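Local coordinates for protein transcription activator HlyU (Vibrio vulnificus, PDB 3JTH) that activates transcription as a dimeric winged-helix regulator of the ArsR family, probably by binding DNA upstream of virulence genes such as the rtxA toxin gene, at residues Ala19-Leu32 / Leu53-Val66. Sequence-based numbering, arbitrary orientation.
Sequences AMANERRLQILCML and LSQHLAWLRRDGLV
Arg25, His56 and Ile28 carry the packing of helix 23-31 against helix 53-62, a worked example of how a helix-turn-helix domain seats its recognition helix on a supporting one. The axes of the short segments cross steeply, at -75°, and approach to 9.9 Å, so large side chains fill the space between them. Near the start of helix 23-31, the Arg25 guanidinium lies flat over a face of the Trp59 indole, the planes 14° apart, with CZ 3.8 Å from the centroid of the six-membered ring: a cation-pi stack. The bend at the third torsion (chi3 -67°) turns the guanidinium over the indole, while CD, placed by the earlier torsions, packs on Leu60 CD1. The stacked group is tethered from its own side as well, since Arg25 NE donates a hydrogen bond to Ala19 O at 2.8 Å; Lys18 O accepts a weak one from NH2. His56, one helical turn before Leu60, presents a ring face to the methylene of Arg24, whose CB stands 3.4 Å from the ring centroid in a CH-pi contact. The guanidinium of Arg24 then leads away to Glu7 of the second subunit, with which it forms a salt bridge. Deeper in the interface, Ile28 enters as a knob into the hole formed by Leu53, His56, Leu57 and Leu60. Its two arms divide the work: CD1 presses on His56 CB at 3.5 Å, while CG2 meets Leu60 CD2 at 3.6 Å. Further along, Leu29 CD2 and Leu32 CD1 close on Val66 CG2, where the chain enters strand 66-69 of the wing. No hydrogen bond joins the two segments; the recognition helix is held by apolar interlock and by cationic and aliphatic groups laid on aromatic faces, an adhesion that probably fixes its orientation for DNA while the same supporting helix reaches the dimer partner.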
loop_
_atom_site.group_PDB
_atom_site.type_symbol
_atom_site.label_atom_id
_atom_site.label_comp_id
_atom_site.label_asym_id
_atom_site.label_seq_id
_atom_site.Cartn_x
_atom_site.Cartn_y
_atom_site.Cartn_z
ATOM N N ALA A 19 -1.427 6.522 3.719
ATOM C CA ALA A 19 -0.608 7.694 3.442
ATOM C C ALA A 19 -0.094 7.662 2.011
ATOM O O ALA A 19 0.050 8.704 1.377
ATOM C CB ALA A 19 0.563 7.760 4.402
HETATM N N MSE A 20 0.163 6.461 1.498
HETATM C CA MSE A 20 0.690 6.297 0.147
HETATM C C MSE A 20 -0.356 6.205 -0.960
HETATM O O MSE A 20 -0.081 6.548 -2.111
HETATM C CB MSE A 20 1.570 5.046 0.089
HETATM C CG MSE A 20 2.834 5.115 0.931
HETATM SE SE MSE A 20 3.773 3.411 0.930
HETATM C CE MSE A 20 4.482 3.505 -0.880
ATOM N N ALA A 21 -1.557 5.756 -0.618
ATOM C CA ALA A 21 -2.608 5.565 -1.612
ATOM C C ALA A 21 -3.253 6.818 -2.211
ATOM O O ALA A 21 -4.435 7.078 -2.012
ATOM C CB ALA A 21 -3.691 4.650 -1.033
ATOM N N ASN A 22 -2.467 7.574 -2.965
ATOM C CA ASN A 22 -2.928 8.773 -3.656
ATOM C C ASN A 22 -1.966 8.993 -4.828
ATOM O O ASN A 22 -0.755 9.011 -4.652
ATOM C CB ASN A 22 -2.906 9.998 -2.735
ATOM C CG ASN A 22 -3.183 11.293 -3.488
ATOM O OD1 ASN A 22 -4.338 11.671 -3.696
ATOM N ND2 ASN A 22 -2.127 11.963 -3.922
ATOM N N GLU A 23 -2.508 9.155 -6.024
ATOM C CA GLU A 23 -1.692 9.351 -7.209
ATOM C C GLU A 23 -0.536 10.349 -7.090
ATOM O O GLU A 23 0.635 9.987 -7.263
ATOM C CB GLU A 23 -2.588 9.764 -8.371
ATOM C CG GLU A 23 -3.549 8.678 -8.799
ATOM C CD GLU A 23 -4.620 9.205 -9.722
ATOM O OE1 GLU A 23 -5.442 10.021 -9.262
ATOM O OE2 GLU A 23 -4.631 8.811 -10.906
ATOM N N ARG A 24 -0.859 11.608 -6.815
ATOM C CA ARG A 24 0.168 12.633 -6.724
ATOM C C ARG A 24 1.190 12.407 -5.620
ATOM O O ARG A 24 2.372 12.688 -5.805
ATOM C CB ARG A 24 -0.477 14.015 -6.591
ATOM C CG ARG A 24 -1.205 14.461 -7.854
ATOM C CD ARG A 24 -0.282 14.342 -9.067
ATOM N NE ARG A 24 -0.821 14.990 -10.261
ATOM C CZ ARG A 24 -0.166 15.113 -11.416
ATOM N NH1 ARG A 24 1.067 14.634 -11.560
ATOM N NH2 ARG A 24 -0.751 15.727 -12.436
ATOM N N ARG A 25 0.754 11.898 -4.477
ATOM C CA ARG A 25 1.695 11.648 -3.401
ATOM C C ARG A 25 2.655 10.515 -3.782
ATOM O O ARG A 25 3.862 10.610 -3.548
ATOM C CB ARG A 25 0.966 11.270 -2.114
ATOM C CG ARG A 25 0.137 12.407 -1.527
ATOM C CD ARG A 25 -0.192 12.134 -0.059
ATOM N NE ARG A 25 -1.083 10.993 0.124
ATOM C CZ ARG A 25 -2.399 11.091 0.297
ATOM N NH1 ARG A 25 -2.983 12.282 0.310
ATOM N NH2 ARG A 25 -3.128 9.998 0.476
ATOM N N LEU A 26 2.117 9.448 -4.369
ATOM C CA LEU A 26 2.962 8.320 -4.745
ATOM C C LEU A 26 3.978 8.748 -5.791
ATOM O O LEU A 26 5.152 8.389 -5.718
ATOM C CB LEU A 26 2.111 7.153 -5.263
ATOM C CG LEU A 26 2.887 5.833 -5.347
ATOM C CD1 LEU A 26 3.454 5.484 -3.970
ATOM C CD2 LEU A 26 1.990 4.715 -5.843
ATOM N N GLN A 27 3.539 9.538 -6.759
ATOM C CA GLN A 27 4.459 9.992 -7.790
ATOM C C GLN A 27 5.606 10.756 -7.140
ATOM O O GLN A 27 6.764 10.599 -7.510
ATOM C CB GLN A 27 3.722 10.874 -8.798
ATOM C CG GLN A 27 2.662 10.119 -9.585
ATOM C CD GLN A 27 1.870 11.017 -10.531
ATOM O OE1 GLN A 27 0.840 10.608 -11.074
ATOM N NE2 GLN A 27 2.347 12.239 -10.729
ATOM N N ILE A 28 5.267 11.579 -6.156
ATOM C CA ILE A 28 6.260 12.364 -5.441
ATOM C C ILE A 28 7.174 11.439 -4.645
ATOM O O ILE A 28 8.393 11.587 -4.667
ATOM C CB ILE A 28 5.588 13.354 -4.473
ATOM C CG1 ILE A 28 4.865 14.445 -5.271
ATOM C CG2 ILE A 28 6.630 13.941 -3.536
ATOM C CD1 ILE A 28 3.922 15.289 -4.428
ATOM N N LEU A 29 6.582 10.489 -3.933
ATOM C CA LEU A 29 7.378 9.558 -3.148
ATOM C C LEU A 29 8.319 8.755 -4.050
ATOM O O LEU A 29 9.486 8.548 -3.713
ATOM C CB LEU A 29 6.453 8.619 -2.382
ATOM C CG LEU A 29 5.681 9.291 -1.238
ATOM C CD1 LEU A 29 4.595 8.354 -0.732
ATOM C CD2 LEU A 29 6.652 9.674 -0.131
ATOM N N CYS A 30 7.807 8.310 -5.195
ATOM C CA CYS A 30 8.601 7.528 -6.132
ATOM C C CYS A 30 9.784 8.347 -6.648
ATOM O O CYS A 30 10.894 7.827 -6.777
ATOM C CB CYS A 30 7.720 7.068 -7.299
ATOM S SG CYS A 30 6.264 6.105 -6.789
HETATM N N MSE A 31 9.541 9.628 -6.929
HETATM C CA MSE A 31 10.573 10.526 -7.428
HETATM C C MSE A 31 11.674 10.767 -6.416
HETATM O O MSE A 31 12.814 11.070 -6.791
HETATM C CB MSE A 31 9.963 11.877 -7.815
HETATM C CG MSE A 31 9.210 11.871 -9.128
HETATM SE SE MSE A 31 10.340 11.287 -10.589
HETATM C CE MSE A 31 11.593 12.762 -10.588
ATOM N N LEU A 32 11.333 10.648 -5.135
ATOM C CA LEU A 32 12.305 10.872 -4.069
ATOM C C LEU A 32 13.049 9.606 -3.711
ATOM O O LEU A 32 13.809 9.584 -2.749
ATOM C CB LEU A 32 11.625 11.448 -2.812
ATOM C CG LEU A 32 10.926 12.787 -3.080
ATOM C CD1 LEU A 32 10.283 13.349 -1.820
ATOM C CD2 LEU A 32 11.956 13.753 -3.633
ATOM N N LEU A 53 1.724 21.061 -5.836
ATOM C CA LEU A 53 2.879 20.406 -5.229
ATOM C C LEU A 53 3.041 20.819 -3.775
ATOM O O LEU A 53 3.307 19.984 -2.909
ATOM C CB LEU A 53 4.165 20.749 -6.001
ATOM C CG LEU A 53 5.470 20.146 -5.455
ATOM C CD1 LEU A 53 5.398 18.625 -5.503
ATOM C CD2 LEU A 53 6.663 20.646 -6.276
ATOM N N SER A 54 2.880 22.112 -3.523
ATOM C CA SER A 54 3.001 22.649 -2.174
ATOM C C SER A 54 2.056 21.950 -1.214
ATOM O O SER A 54 2.431 21.676 -0.084
ATOM C CB SER A 54 2.714 24.151 -2.167
ATOM O OG SER A 54 3.630 24.839 -2.994
ATOM N N GLN A 55 0.832 21.672 -1.662
ATOM C CA GLN A 55 -0.162 20.991 -0.830
ATOM C C GLN A 55 0.221 19.539 -0.526
ATOM O O GLN A 55 0.196 19.108 0.634
ATOM C CB GLN A 55 -1.530 20.999 -1.515
ATOM C CG GLN A 55 -2.080 22.381 -1.805
ATOM C CD GLN A 55 -3.423 22.325 -2.514
ATOM O OE1 GLN A 55 -4.416 21.849 -1.957
ATOM N NE2 GLN A 55 -3.457 22.807 -3.754
ATOM N N HIS A 56 0.553 18.780 -1.570
ATOM C CA HIS A 56 0.935 17.377 -1.403
ATOM C C HIS A 56 2.161 17.236 -0.528
ATOM O O HIS A 56 2.234 16.336 0.304
ATOM C CB HIS A 56 1.191 16.725 -2.763
ATOM C CG HIS A 56 -0.064 16.420 -3.515
ATOM N ND1 HIS A 56 -1.004 15.528 -3.056
ATOM C CD2 HIS A 56 -0.560 16.934 -4.664
ATOM C CE1 HIS A 56 -2.030 15.503 -3.888
ATOM N NE2 HIS A 56 -1.786 16.348 -4.872
ATOM N N LEU A 57 3.122 18.130 -0.719
ATOM C CA LEU A 57 4.339 18.106 0.070
ATOM C C LEU A 57 4.016 18.349 1.533
ATOM O O LEU A 57 4.470 17.606 2.401
ATOM C CB LEU A 57 5.324 19.160 -0.430
ATOM C CG LEU A 57 6.028 18.749 -1.722
ATOM C CD1 LEU A 57 6.922 19.879 -2.224
ATOM C CD2 LEU A 57 6.836 17.481 -1.457
ATOM N N ALA A 58 3.229 19.390 1.804
ATOM C CA ALA A 58 2.840 19.711 3.173
ATOM C C ALA A 58 2.234 18.466 3.811
ATOM O O ALA A 58 2.589 18.099 4.927
ATOM C CB ALA A 58 1.827 20.865 3.181
ATOM N N TRP A 59 1.334 17.812 3.078
ATOM C CA TRP A 59 0.660 16.602 3.543
ATOM C C TRP A 59 1.670 15.487 3.853
ATOM O O TRP A 59 1.604 14.844 4.915
ATOM C CB TRP A 59 -0.329 16.120 2.480
ATOM C CG TRP A 59 -1.517 15.398 3.036
ATOM C CD1 TRP A 59 -2.714 15.949 3.398
ATOM C CD2 TRP A 59 -1.623 13.994 3.308
ATOM N NE1 TRP A 59 -3.558 14.976 3.876
ATOM C CE2 TRP A 59 -2.916 13.767 3.832
ATOM C CE3 TRP A 59 -0.752 12.905 3.160
ATOM C CZ2 TRP A 59 -3.361 12.494 4.211
ATOM C CZ3 TRP A 59 -1.196 11.634 3.539
ATOM C CH2 TRP A 59 -2.491 11.443 4.057
ATOM N N LEU A 60 2.590 15.257 2.913
ATOM C CA LEU A 60 3.624 14.232 3.058
ATOM C C LEU A 60 4.454 14.487 4.318
ATOM O O LEU A 60 4.803 13.548 5.041
ATOM C CB LEU A 60 4.523 14.225 1.811
ATOM C CG LEU A 60 4.381 13.068 0.806
ATOM C CD1 LEU A 60 3.034 12.363 0.951
ATOM C CD2 LEU A 60 4.570 13.617 -0.609
ATOM N N ARG A 61 4.765 15.759 4.565
ATOM C CA ARG A 61 5.523 16.176 5.744
ATOM C C ARG A 61 4.774 15.662 6.960
ATOM O O ARG A 61 5.276 14.840 7.724
ATOM C CB ARG A 61 5.569 17.705 5.841
ATOM C CG ARG A 61 6.636 18.409 5.016
ATOM C CD ARG A 61 7.978 18.431 5.735
ATOM N NE ARG A 61 8.709 19.674 5.498
ATOM C CZ ARG A 61 8.378 20.849 6.027
ATOM N NH1 ARG A 61 7.325 20.945 6.830
ATOM N NH2 ARG A 61 9.102 21.929 5.759
ATOM N N ARG A 62 3.557 16.176 7.106
ATOM C CA ARG A 62 2.652 15.856 8.202
ATOM C C ARG A 62 2.678 14.386 8.601
ATOM O O ARG A 62 2.810 14.061 9.781
ATOM C CB ARG A 62 1.233 16.260 7.799
ATOM C CG ARG A 62 0.182 16.109 8.876
ATOM C CD ARG A 62 -1.205 16.266 8.273
ATOM N NE ARG A 62 -1.892 14.983 8.125
ATOM C CZ ARG A 62 -1.416 13.936 7.457
ATOM N NH1 ARG A 62 -0.237 13.999 6.855
ATOM N NH2 ARG A 62 -2.118 12.814 7.400
ATOM N N ASP A 63 2.539 13.502 7.615
ATOM C CA ASP A 63 2.547 12.068 7.877
ATOM C C ASP A 63 3.989 11.568 8.046
ATOM O O ASP A 63 4.228 10.368 8.143
ATOM C CB ASP A 63 1.864 11.314 6.733
ATOM C CG ASP A 63 1.075 10.108 7.217
ATOM O OD1 ASP A 63 -0.067 10.295 7.693
ATOM O OD2 ASP A 63 1.598 8.974 7.136
ATOM N N GLY A 64 4.936 12.501 8.076
ATOM C CA GLY A 64 6.336 12.162 8.252
ATOM C C GLY A 64 6.928 11.214 7.230
ATOM O O GLY A 64 7.782 10.400 7.579
ATOM N N LEU A 65 6.491 11.307 5.977
ATOM C CA LEU A 65 7.020 10.433 4.929
ATOM C C LEU A 65 8.141 11.104 4.133
ATOM O O LEU A 65 8.870 10.444 3.394
ATOM C CB LEU A 65 5.903 9.993 3.974
ATOM C CG LEU A 65 4.852 9.015 4.519
ATOM C CD1 LEU A 65 3.884 8.630 3.412
ATOM C CD2 LEU A 65 5.535 7.773 5.074
ATOM N N VAL A 66 8.274 12.414 4.292
ATOM C CA VAL A 66 9.299 13.175 3.591
ATOM C C VAL A 66 9.871 14.230 4.522
ATOM O O VAL A 66 9.173 14.709 5.412
ATOM C CB VAL A 66 8.707 13.879 2.344
ATOM C CG1 VAL A 66 9.721 14.833 1.739
ATOM C CG2 VAL A 66 8.287 12.839 1.314
#